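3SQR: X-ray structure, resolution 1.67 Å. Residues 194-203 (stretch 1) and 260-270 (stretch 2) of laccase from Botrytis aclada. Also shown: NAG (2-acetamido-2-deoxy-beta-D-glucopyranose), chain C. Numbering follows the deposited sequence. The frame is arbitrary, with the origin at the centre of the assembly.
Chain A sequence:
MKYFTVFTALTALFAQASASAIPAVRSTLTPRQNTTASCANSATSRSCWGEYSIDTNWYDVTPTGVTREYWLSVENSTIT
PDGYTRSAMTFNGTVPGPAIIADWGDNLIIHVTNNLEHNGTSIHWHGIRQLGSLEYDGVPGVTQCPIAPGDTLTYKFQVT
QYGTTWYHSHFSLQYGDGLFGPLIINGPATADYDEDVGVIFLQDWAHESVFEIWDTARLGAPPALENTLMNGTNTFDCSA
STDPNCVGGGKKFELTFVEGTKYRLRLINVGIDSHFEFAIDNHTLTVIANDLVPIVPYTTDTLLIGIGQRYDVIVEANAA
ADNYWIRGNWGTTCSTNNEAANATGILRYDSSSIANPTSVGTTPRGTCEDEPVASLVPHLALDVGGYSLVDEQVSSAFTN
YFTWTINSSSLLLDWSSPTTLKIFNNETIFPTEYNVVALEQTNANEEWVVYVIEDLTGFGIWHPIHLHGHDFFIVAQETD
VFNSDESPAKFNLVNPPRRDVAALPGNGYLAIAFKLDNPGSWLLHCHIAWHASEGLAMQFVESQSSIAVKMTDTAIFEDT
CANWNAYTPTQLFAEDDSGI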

ATOM      1  N   ASP A 194      -8.341  12.670 -20.763  1.00 29.70           N
ATOM      2  CA  ASP A 194      -8.026  14.044 -20.926  1.00 29.80           C
ATOM      3  C   ASP A 194      -7.326  14.666 -19.787  1.00 29.67           C
ATOM      4  O   ASP A 194      -6.421  15.482 -19.990  1.00 30.73           O
ATOM      5  CB  ASP A 194      -9.329  14.851 -21.142  1.00 30.73           C
ATOM      6  CG  ASP A 194     -10.066  14.385 -22.359  1.00 30.96           C
ATOM      7  OD1 ASP A 194      -9.372  14.236 -23.376  1.00 33.05           O
ATOM      8  OD2 ASP A 194     -11.252  14.043 -22.249  1.00 32.48           O
ATOM      9  N   GLU A 195      -7.806  14.374 -18.577  1.00 28.89           N
ATOM     10  CA  GLU A 195      -7.251  15.010 -17.367  1.00 29.32           C
ATOM     11  C   GLU A 195      -6.953  13.993 -16.259  1.00 27.63           C
ATOM     12  O   GLU A 195      -7.748  13.117 -15.991  1.00 27.75           O
ATOM     13  CB  GLU A 195      -8.208  16.065 -16.809  1.00 28.97           C
ATOM     14  CG  GLU A 195      -8.490  17.161 -17.829  1.00 37.54           C
ATOM     15  CD  GLU A 195      -9.201  18.341 -17.245  1.00 45.84           C
ATOM     16  OE1 GLU A 195      -9.275  18.448 -15.992  1.00 48.06           O
ATOM     17  OE2 GLU A 195      -9.695  19.166 -18.061  1.00 51.67           O
ATOM     18  N   ASP A 196      -5.817  14.167 -15.605  1.00 27.81           N
ATOM     19  CA  ASP A 196      -5.470  13.357 -14.430  1.00 27.29           C
ATOM     20  C   ASP A 196      -5.833  14.157 -13.204  1.00 25.90           C
ATOM     21  O   ASP A 196      -5.201  15.159 -12.933  1.00 28.72           O
ATOM     22  CB  ASP A 196      -3.973  13.088 -14.508  1.00 27.95           C
ATOM     23  CG  ASP A 196      -3.450  12.238 -13.371  1.00 28.10           C
ATOM     24  OD1 ASP A 196      -4.257  11.697 -12.570  1.00 27.73           O
ATOM     25  OD2 ASP A 196      -2.201  12.103 -13.388  1.00 28.84           O
ATOM     26  N   VAL A 197      -6.841  13.702 -12.459  1.00 26.08           N
ATOM     27  CA  VAL A 197      -7.301  14.360 -11.260  1.00 25.83           C
ATOM     28  C   VAL A 197      -6.423  14.008 -10.054  1.00 25.90           C
ATOM     29  O   VAL A 197      -6.530  14.601  -8.984  1.00 25.09           O
ATOM     30  CB  VAL A 197      -8.807  14.128 -10.997  1.00 26.59           C
ATOM     31  CG1 VAL A 197      -9.622  14.648 -12.247  1.00 31.02           C
ATOM     32  CG2 VAL A 197      -9.220  12.699 -10.622  1.00 26.68           C
ATOM     33  N   GLY A 198      -5.601  12.990 -10.250  1.00 24.99           N
ATOM     34  CA  GLY A 198      -4.716  12.614  -9.163  1.00 25.45           C
ATOM     35  C   GLY A 198      -5.378  11.573  -8.282  1.00 23.80           C
ATOM     36  O   GLY A 198      -6.312  10.818  -8.659  1.00 26.23           O
ATOM     37  N   VAL A 199      -4.784  11.432  -7.119  1.00 23.94           N
ATOM     38  CA  VAL A 199      -5.136  10.330  -6.204  1.00 23.73           C
ATOM     39  C   VAL A 199      -6.395  10.673  -5.432  1.00 23.13           C
ATOM     40  O   VAL A 199      -6.692  11.872  -5.125  1.00 25.85           O
ATOM     41  CB  VAL A 199      -3.968  10.056  -5.233  1.00 22.86           C
ATOM     42  CG1 VAL A 199      -4.374   9.108  -4.140  1.00 24.57           C
ATOM     43  CG2 VAL A 199      -2.750   9.397  -5.960  1.00 25.29           C
ATOM     44  N   ILE A 200      -7.156   9.662  -5.141  1.00 22.65           N
ATOM     45  CA  ILE A 200      -8.240   9.751  -4.136  1.00 24.21           C
ATOM     46  C   ILE A 200      -7.948   8.660  -3.130  1.00 22.54           C
ATOM     47  O   ILE A 200      -8.018   7.468  -3.443  1.00 21.84           O
ATOM     48  CB  ILE A 200      -9.642   9.474  -4.737  1.00 23.95           C
ATOM     49  CG1 ILE A 200      -9.942  10.495  -5.841  1.00 27.23           C
ATOM     50  CG2 ILE A 200     -10.722   9.455  -3.625  1.00 23.04           C
ATOM     51  CD1 ILE A 200     -11.255  10.308  -6.579  1.00 27.69           C
ATOM     52  N   PHE A 201      -7.494   9.071  -1.941  1.00 21.67           N
ATOM     53  CA  PHE A 201      -7.269   8.184  -0.848  1.00 21.49           C
ATOM     54  C   PHE A 201      -8.557   7.764  -0.180  1.00 22.57           C
ATOM     55  O   PHE A 201      -9.475   8.549  -0.021  1.00 23.88           O
ATOM     56  CB  PHE A 201      -6.359   8.816   0.195  1.00 19.94           C
ATOM     57  CG  PHE A 201      -4.942   8.984  -0.278  1.00 21.36           C
ATOM     58  CD1 PHE A 201      -4.109   7.875  -0.351  1.00 22.08           C
ATOM     59  CD2 PHE A 201      -4.442  10.220  -0.644  1.00 22.20           C
ATOM     60  CE1 PHE A 201      -2.834   8.004  -0.773  1.00 22.09           C
ATOM     61  CE2 PHE A 201      -3.134  10.363  -1.040  1.00 23.94           C
ATOM     62  CZ  PHE A 201      -2.327   9.258  -1.089  1.00 23.83           C
ATOM     63  N   LEU A 202      -8.650   6.490   0.124  1.00 21.29           N
ATOM     64  CA  LEU A 202      -9.797   5.937   0.847  1.00 22.13           C
ATOM     65  C   LEU A 202      -9.238   5.354   2.141  1.00 21.78           C
ATOM     66  O   LEU A 202      -8.303   4.566   2.113  1.00 21.04           O
ATOM     67  CB  LEU A 202     -10.496   4.895  -0.010  1.00 22.26           C
ATOM     68  CG  LEU A 202     -10.995   5.282  -1.377  1.00 23.97           C
ATOM     69  CD1 LEU A 202     -11.360   4.009  -2.169  1.00 22.70           C
ATOM     70  CD2 LEU A 202     -12.147   6.290  -1.234  1.00 22.95           C
ATOM     71  N   GLN A 203      -9.769   5.739   3.289  1.00 22.79           N
ATOM     72  CA  GLN A 203      -9.275   5.218   4.551  1.00 22.13           C
ATOM     73  C   GLN A 203     -10.333   5.317   5.631  1.00 24.04           C
ATOM     74  O   GLN A 203     -11.288   6.071   5.542  1.00 23.64           O
ATOM     75  CB  GLN A 203      -8.044   5.984   5.005  1.00 23.42           C
ATOM     76  CG  GLN A 203      -8.340   7.451   5.239  1.00 23.12           C
ATOM     77  CD  GLN A 203      -7.133   8.296   5.508  1.00 24.73           C
ATOM     78  OE1 GLN A 203      -6.825   9.199   4.767  1.00 25.15           O
ATOM     79  NE2 GLN A 203      -6.498   8.073   6.655  1.00 23.48           N
ATOM     80  N   GLY A 260     -18.383  15.599 -20.830  1.00 34.94           N
ATOM     81  CA  GLY A 260     -17.655  15.077 -21.999  1.00 36.47           C
ATOM     82  C   GLY A 260     -16.155  14.849 -21.781  1.00 36.25           C
ATOM     83  O   GLY A 260     -15.497  14.314 -22.650  1.00 37.14           O
ATOM     84  N   THR A 261     -15.637  15.203 -20.608  1.00 35.27           N
ATOM     85  CA  THR A 261     -14.196  15.068 -20.338  1.00 33.23           C
ATOM     86  C   THR A 261     -13.934  13.649 -19.784  1.00 32.60           C
ATOM     87  O   THR A 261     -14.744  13.115 -19.007  1.00 31.82           O
ATOM     88  CB  THR A 261     -13.732  16.113 -19.335  1.00 33.76           C
ATOM     89  OG1 THR A 261     -14.012  17.440 -19.803  1.00 32.64           O
ATOM     90  CG2 THR A 261     -12.187  16.055 -19.085  1.00 30.63           C
ATOM     91  N   LYS A 262     -12.813  13.037 -20.188  1.00 30.23           N
ATOM     92  CA  LYS A 262     -12.395  11.761 -19.583  1.00 30.04           C
ATOM     93  C   LYS A 262     -11.334  12.053 -18.511  1.00 28.34           C
ATOM     94  O   LYS A 262     -10.350  12.755 -18.768  1.00 27.04           O
ATOM     95  CB  LYS A 262     -11.865  10.805 -20.616  1.00 30.33           C
ATOM     96  CG  LYS A 262     -12.906  10.295 -21.612  1.00 34.06           C
ATOM     97  CD  LYS A 262     -12.136   9.455 -22.615  1.00 34.95           C
ATOM     98  CE  LYS A 262     -13.028   8.795 -23.650  1.00 40.28           C
ATOM     99  NZ  LYS A 262     -12.149   8.195 -24.714  1.00 40.58           N
ATOM    100  N   TYR A 263     -11.565  11.518 -17.323  1.00 26.88           N
ATOM    101  CA  TYR A 263     -10.744  11.774 -16.139  1.00 27.17           C
ATOM    102  C   TYR A 263     -10.087  10.481 -15.691  1.00 26.18           C
ATOM    103  O   TYR A 263     -10.704   9.460 -15.598  1.00 25.73           O
ATOM    104  CB  TYR A 263     -11.563  12.272 -14.988  1.00 28.58           C
ATOM    105  CG  TYR A 263     -12.159  13.604 -15.281  1.00 28.88           C
ATOM    106  CD1 TYR A 263     -11.452  14.744 -15.044  1.00 27.82           C
ATOM    107  CD2 TYR A 263     -13.461  13.714 -15.783  1.00 30.73           C
ATOM    108  CE1 TYR A 263     -11.933  15.982 -15.335  1.00 29.38           C
ATOM    109  CE2 TYR A 263     -13.977  14.972 -16.046  1.00 31.63           C
ATOM    110  CZ  TYR A 263     -13.230  16.091 -15.825  1.00 32.03           C
ATOM    111  OH  TYR A 263     -13.718  17.383 -16.066  1.00 32.07           O
ATOM    112  N   ARG A 264      -8.799  10.578 -15.408  1.00 25.44           N
ATOM    113  CA  ARG A 264      -8.070   9.522 -14.709  1.00 23.75           C
ATOM    114  C   ARG A 264      -8.099   9.816 -13.198  1.00 23.23           C
ATOM    115  O   ARG A 264      -7.776  10.906 -12.726  1.00 24.22           O
ATOM    116  CB  ARG A 264      -6.632   9.494 -15.211  1.00 24.83           C
ATOM    117  CG  ARG A 264      -5.790   8.483 -14.471  1.00 24.12           C
ATOM    118  CD  ARG A 264      -4.427   8.481 -15.060  1.00 23.46           C
ATOM    119  NE  ARG A 264      -3.677   7.320 -14.615  1.00 23.83           N
ATOM    120  CZ  ARG A 264      -2.579   6.907 -15.239  1.00 24.96           C
ATOM    121  NH1 ARG A 264      -2.125   7.512 -16.342  1.00 26.09           N
ATOM    122  NH2 ARG A 264      -1.934   5.864 -14.760  1.00 24.86           N
ATOM    123  N   LEU A 265      -8.629   8.868 -12.471  1.00 23.51           N
ATOM    124  CA  LEU A 265      -8.680   8.895 -10.979  1.00 23.08           C
ATOM    125  C   LEU A 265      -7.776   7.785 -10.499  1.00 22.15           C
ATOM    126  O   LEU A 265      -7.829   6.678 -10.978  1.00 22.20           O
ATOM    127  CB  LEU A 265     -10.070   8.581 -10.473  1.00 23.53           C
ATOM    128  CG  LEU A 265     -11.167   9.644 -10.651  1.00 27.05           C
ATOM    129  CD1 LEU A 265     -11.275  10.224 -12.059  1.00 28.16           C
ATOM    130  CD2 LEU A 265     -12.499   9.075 -10.080  1.00 25.76           C
ATOM    131  N   ARG A 266      -7.049   8.069  -9.434  1.00 22.57           N
ATOM    132  CA  ARG A 266      -6.032   7.111  -8.961  1.00 23.14           C
ATOM    133  C   ARG A 266      -6.416   6.749  -7.558  1.00 22.89           C
ATOM    134  O   ARG A 266      -6.277   7.553  -6.665  1.00 25.36           O
ATOM    135  CB  ARG A 266      -4.669   7.760  -9.047  1.00 23.45           C
ATOM    136  CG  ARG A 266      -4.270   8.272 -10.437  1.00 22.95           C
ATOM    137  CD  ARG A 266      -2.984   9.014 -10.326  1.00 24.52           C
ATOM    138  NE  ARG A 266      -2.432   9.508 -11.558  1.00 25.18           N
ATOM    139  CZ  ARG A 266      -1.485   8.911 -12.283  1.00 26.00           C
ATOM    140  NH1 ARG A 266      -1.023   7.732 -11.940  1.00 23.46           N
ATOM    141  NH2 ARG A 266      -1.028   9.489 -13.387  1.00 28.48           N
ATOM    142  N   LEU A 267      -6.971   5.561  -7.415  1.00 22.84           N
ATOM    143  CA  LEU A 267      -7.610   5.145  -6.214  1.00 23.36           C
ATOM    144  C   LEU A 267      -6.638   4.355  -5.378  1.00 22.74           C
ATOM    145  O   LEU A 267      -6.011   3.426  -5.871  1.00 23.17           O
ATOM    146  CB  LEU A 267      -8.824   4.308  -6.516  1.00 23.08           C
ATOM    147  CG  LEU A 267      -9.824   5.017  -7.469  1.00 25.90           C
ATOM    148  CD1 LEU A 267     -10.897   4.031  -7.968  1.00 26.43           C
ATOM    149  CD2 LEU A 267     -10.424   6.239  -6.781  1.00 25.13           C
ATOM    150  N   ILE A 268      -6.554   4.726  -4.111  1.00 22.68           N
ATOM    151  CA  ILE A 268      -5.696   4.028  -3.123  1.00 21.40           C
ATOM    152  C   ILE A 268      -6.411   3.807  -1.846  1.00 21.63           C
ATOM    153  O   ILE A 268      -6.899   4.753  -1.233  1.00 21.33           O
ATOM    154  CB  ILE A 268      -4.379   4.748  -2.839  1.00 22.03           C
ATOM    155  CG1 ILE A 268      -3.786   5.350  -4.116  1.00 21.81           C
ATOM    156  CG2 ILE A 268      -3.353   3.750  -2.051  1.00 21.05           C
ATOM    157  CD1 ILE A 268      -2.414   5.903  -3.936  1.00 22.35           C
ATOM    158  N   ASN A 269      -6.417   2.559  -1.386  1.00 21.91           N
ATOM    159  CA  ASN A 269      -6.932   2.252  -0.058  1.00 21.51           C
ATOM    160  C   ASN A 269      -5.729   2.260   0.921  1.00 21.84           C
ATOM    161  O   ASN A 269      -4.862   1.451   0.817  1.00 22.38           O
ATOM    162  CB  ASN A 269      -7.685   0.910  -0.056  1.00 21.73           C
ATOM    163  CG  ASN A 269      -8.119   0.428   1.314  1.00 20.98           C
ATOM    164  OD1 ASN A 269      -7.812   0.994   2.397  1.00 22.30           O
ATOM    165  ND2 ASN A 269      -8.836  -0.743   1.273  1.00 21.11           N
ATOM    166  N   VAL A 270      -5.765   3.180   1.843  1.00 22.06           N
ATOM    167  CA  VAL A 270      -4.659   3.413   2.792  1.00 21.39           C
ATOM    168  C   VAL A 270      -5.120   3.360   4.232  1.00 21.34           C
ATOM    169  O   VAL A 270      -4.441   3.878   5.136  1.00 22.22           O
ATOM    170  CB  VAL A 270      -3.948   4.764   2.502  1.00 21.02           C
ATOM    171  CG1 VAL A 270      -3.381   4.743   1.081  1.00 18.71           C
ATOM    172  CG2 VAL A 270      -4.881   5.982   2.781  1.00 21.73           C
TER
HETATM  173  C1  NAG C   1      -6.547  14.526  -3.267  1.00 31.04           C
HETATM  174  C2  NAG C   1      -6.834  15.277  -4.563  1.00 29.14           C
HETATM  175  C3  NAG C   1      -5.506  15.506  -5.258  1.00 36.68           C
HETATM  176  C4  NAG C   1      -4.529  16.273  -4.379  1.00 37.69           C
HETATM  177  C5  NAG C   1      -4.494  15.674  -2.936  1.00 38.99           C
HETATM  178  C6  NAG C   1      -4.128  16.730  -1.923  1.00 41.32           C
HETATM  179  C7  NAG C   1      -8.599  14.901  -6.176  1.00 32.46           C
HETATM  180  C8  NAG C   1      -9.258  13.977  -7.186  1.00 30.94           C
HETATM  181  N2  NAG C   1      -7.555  14.459  -5.491  1.00 27.78           N
HETATM  182  O3  NAG C   1      -5.666  16.157  -6.497  1.00 37.44           O
HETATM  183  O4  NAG C   1      -3.209  16.211  -4.951  1.00 40.51           O
HETATM  184  O5  NAG C   1      -5.766  15.329  -2.446  1.00 32.08           O
HETATM  185  O6  NAG C   1      -3.727  16.104  -0.703  1.00 47.28           O
HETATM  186  O7  NAG C   1      -8.998  16.051  -5.964  1.00 30.21           O
HETATM  187  O   HOH W   1     -13.257  13.391 -23.908  1.00 39.30           O
HETATM  188  O   HOH W   2     -12.285  19.452 -19.339  1.00 36.68           O
HETATM  189  O   HOH W   3     -12.107  19.297 -16.212  1.00 43.23           O

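What joins the two backbones? Strands 195-203 and 262-269 run parallel, 25° apart in direction, and their amides and carbonyls alternate as donors and acceptors. Glu-195 N donates to Lys-262 O (3.0 Å), and Arg-264 N to Glu-195 O (2.8 Å); farther along, Ile-200 N reaches Arg-266 O (2.7 Å), Leu-202 N reaches Ile-268 O (2.8 Å), and Val-270 N closes the ladder on Leu-202 O (2.9 Å). At the start, Asp-194 grips Lys-262 twice: its N donates to Lys-262 O (2.8 Å), and its side chain, pointing toward the other stretch with chi1 m, sets OD2 2.8 Å from Lys-262 N in a nearly straight hydrogen bond. A carboxylate thus takes the place of a backbone carbonyl.

How does the ladder pass Gly-198? The register slips by one residue here: Asp-196 pairs with Arg-264, but Val-199 with Arg-266. Val-197 N still donates to Arg-264 O (3.0 Å), and the next acceptor for Arg-266 N is Gly-198 O (2.9 Å). Glycine suits the turn of the chain, since at phi 91° and psi -164° a CB would be jammed against the preceding carbonyl O; it would also be crowded by O3 of the NAG sugar. The extra residue lets Val-197 point toward stretch 2. With chi1 m, its CG1 lies 3.3 Å from Tyr-263 CD1 and its CG2 3.5 Å from Leu-265 CD1, so both methyls are used.

Why do Asp-196 and Arg-266 adopt their rotamers? Both lie on the face that also carries Val-199 and Phe-201. Asp-196, with chi1 t, brings its carboxylate nearer the other strand, while Arg-266 has chi1 m and then extends through chi2 and chi3, both t, before chi4 turns to -97°. The result is a salt bridge met at the guanidinium edge: Arg-266 NH2 donates to Asp-196 OD2 (2.9 Å) and Arg-266 NE to Asp-196 OD1 (3.0 Å). OD1 also accepts from Gly-198 N (3.0 Å), bracing the slip from within its own strand. The buried arginine's charge is therefore matched, and its NH1 is bonded elsewhere in the structure.

What packs beyond the salt bridge? On that same face, Ile-268 extends with chi2 t, so that its CD1 sits 3.8 Å from both Val-199 CG1 and Phe-201 CE1. The Phe-201 ring, with chi1 m, comes nearer the neighbouring strand and meets Val-270 CG1 edge-on at CD1 (3.5 Å). On the other face, Ile-200 stretches with chi1 m and chi2 t, placing CD1 3.9 Å from Leu-265 CD2, while its CB lies 3.9 Å from Leu-267 CD2. Branched and aromatic apolar side chains suit these buried positions.

How do the polar residues near the exposed end meet? Water does much of the bridging. One water donates to Asp-194 OD2 and Gly-260 O; another links Glu-195 OE2 to Thr-261 OG1. Glu-195, extended by chi2 t, suits this watery margin.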